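Local coordinates for haloacid dehalogenase-like hydrolase (Bacteroides thetaiotaomicron, PDB 2RBK), which belongs to the haloacid dehalogenase superfamily, binds magnesium and is probably a phosphatase, at residues 44-49 with 147-152. Residues are numbered along the deposited sequence; the frame is centred on the assembly and turned at random.
Sequences GRPKAI and VIQMTP
The carbonyl oxygen of G44 accepts a hydrogen bond from the side-chain amide of Q149, with NE2 and O 2.9 Å apart. The bond is almost straight, 177° at the hydrogen, and the oxygen lies in the plane of the Q149 amide. NE2 approaches nearly in line with the G44 C=O bond, at 161°. Glutamine suits this place because its chain reaches across while its backbone stays in strand 149-152; I148 and Q149 both face V107 on the neighbouring strand 104-107, a classic beta bulge. With CG anti to the backbone N (chi1 -179°) and the chain extended beyond it, the amide is carried out to the loop. N69 ND2 donates to OE1, which identifies that end as the oxygen and leaves NE2 as the donor to G44. P46 crosses the glutamine chain at about a right angle, its CD 4.2 Å from NE2, and packs on V107. Without this amide, as with an alanine here, the G44 carbonyl and N69 ND2 would probably lose these partners within a buried contact. The bond is consistent with a second-shell role, holding the peptide after G44 in place while G44 N bonds the vanadate, a phosphate analogue. Strand 149-152 edges a three-stranded antiparallel sheet that probably belongs to the cap inserted in this type of hydrolase, so the bond would join cap to core next to the phosphoryl site.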
loop_
_atom_site.group_PDB
_atom_site.type_symbol
_atom_site.label_atom_id
_atom_site.label_comp_id
_atom_site.label_asym_id
_atom_site.label_seq_id
_atom_site.Cartn_x
_atom_site.Cartn_y
_atom_site.Cartn_z
ATOM N N GLY A 44 -0.625 0.472 0.699
ATOM C CA GLY A 44 -1.420 1.622 0.925
ATOM C C GLY A 44 -2.408 1.468 2.039
ATOM O O GLY A 44 -2.939 2.439 2.606
ATOM N N ARG A 45 -2.771 0.238 2.422
ATOM C CA ARG A 45 -3.708 0.065 3.501
ATOM C C ARG A 45 -3.116 0.522 4.818
ATOM O O ARG A 45 -1.947 0.248 5.108
ATOM C CB ARG A 45 -4.082 -1.407 3.654
ATOM C CG ARG A 45 -4.867 -2.032 2.565
ATOM C CD ARG A 45 -5.202 -3.482 2.823
ATOM N NE ARG A 45 -5.992 -4.074 1.744
ATOM C CZ ARG A 45 -7.190 -4.628 1.877
ATOM N NH1 ARG A 45 -7.821 -4.691 3.054
ATOM N NH2 ARG A 45 -7.750 -5.122 0.779
ATOM N N PRO A 46 -3.918 1.164 5.680
ATOM C CA PRO A 46 -3.570 1.270 7.097
ATOM C C PRO A 46 -3.684 -0.081 7.780
ATOM O O PRO A 46 -4.506 -0.921 7.373
ATOM C CB PRO A 46 -4.542 2.269 7.664
ATOM C CG PRO A 46 -5.675 2.216 6.737
ATOM C CD PRO A 46 -5.198 1.848 5.370
ATOM N N LYS A 47 -2.953 -0.278 8.863
ATOM C CA LYS A 47 -3.025 -1.515 9.618
ATOM C C LYS A 47 -4.447 -1.866 9.987
ATOM O O LYS A 47 -4.821 -3.068 10.010
ATOM C CB LYS A 47 -2.149 -1.383 10.876
ATOM C CG LYS A 47 -2.025 -2.627 11.734
ATOM C CD LYS A 47 -1.327 -2.343 13.030
ATOM C CE LYS A 47 -1.207 -3.539 13.982
ATOM N NZ LYS A 47 -0.353 -3.118 15.138
ATOM N N ALA A 48 -5.272 -0.868 10.316
ATOM C CA ALA A 48 -6.623 -1.065 10.727
ATOM C C ALA A 48 -7.466 -1.861 9.705
ATOM O O ALA A 48 -8.432 -2.488 10.150
ATOM C CB ALA A 48 -7.404 0.258 11.006
ATOM N N ILE A 49 -7.090 -1.872 8.434
ATOM C CA ILE A 49 -7.865 -2.615 7.442
ATOM C C ILE A 49 -7.021 -3.716 6.800
ATOM O O ILE A 49 -7.441 -4.271 5.787
ATOM C CB ILE A 49 -8.513 -1.702 6.391
ATOM C CG1 ILE A 49 -7.533 -1.064 5.429
ATOM C CG2 ILE A 49 -9.405 -0.685 7.088
ATOM C CD1 ILE A 49 -8.160 -0.275 4.318
ATOM N N VAL A 147 -4.095 13.683 10.680
ATOM C CA VAL A 147 -4.341 12.688 9.666
ATOM C C VAL A 147 -3.015 12.220 9.047
ATOM O O VAL A 147 -2.217 13.049 8.582
ATOM C CB VAL A 147 -5.303 13.235 8.614
ATOM C CG1 VAL A 147 -5.537 12.244 7.494
ATOM C CG2 VAL A 147 -6.630 13.618 9.258
ATOM N N ILE A 148 -2.827 10.923 9.009
ATOM C CA ILE A 148 -1.665 10.288 8.384
ATOM C C ILE A 148 -1.904 9.997 6.930
ATOM O O ILE A 148 -1.003 10.175 6.066
ATOM C CB ILE A 148 -1.283 9.011 9.127
ATOM C CG1 ILE A 148 -1.061 9.326 10.621
ATOM C CG2 ILE A 148 -0.089 8.354 8.489
ATOM C CD1 ILE A 148 -0.551 8.197 11.441
ATOM N N GLN A 149 -3.119 9.603 6.540
ATOM C CA GLN A 149 -3.464 9.325 5.164
ATOM C C GLN A 149 -4.936 9.697 4.938
ATOM O O GLN A 149 -5.775 9.452 5.785
ATOM C CB GLN A 149 -3.242 7.845 4.791
ATOM C CG GLN A 149 -3.567 7.536 3.329
ATOM C CD GLN A 149 -3.061 6.155 2.965
ATOM O OE1 GLN A 149 -1.876 6.047 2.560
ATOM N NE2 GLN A 149 -3.845 5.107 3.124
ATOM N N MET A 150 -5.208 10.293 3.767
ATOM C CA MET A 150 -6.576 10.485 3.308
ATOM C C MET A 150 -6.788 9.713 2.044
ATOM O O MET A 150 -5.890 9.660 1.198
ATOM C CB MET A 150 -6.856 11.942 3.002
ATOM C CG MET A 150 -6.645 12.921 4.009
ATOM S SD MET A 150 -6.811 14.606 3.523
ATOM C CE MET A 150 -5.578 15.154 2.444
ATOM N N THR A 151 -7.964 9.167 1.879
ATOM C CA THR A 151 -8.319 8.375 0.687
ATOM C C THR A 151 -9.596 8.928 0.075
ATOM O O THR A 151 -10.706 8.450 0.429
ATOM C CB THR A 151 -8.373 6.905 1.070
ATOM O OG1 THR A 151 -7.076 6.535 1.579
ATOM C CG2 THR A 151 -8.698 6.078 -0.150
ATOM N N PRO A 152 -9.471 9.937 -0.761
ATOM C CA PRO A 152 -10.632 10.475 -1.470
ATOM C C PRO A 152 -11.030 9.609 -2.649
ATOM O O PRO A 152 -10.207 9.077 -3.384
ATOM C CB PRO A 152 -10.119 11.864 -1.979
ATOM C CG PRO A 152 -8.658 11.610 -2.167
ATOM C CD PRO A 152 -8.248 10.748 -1.018
#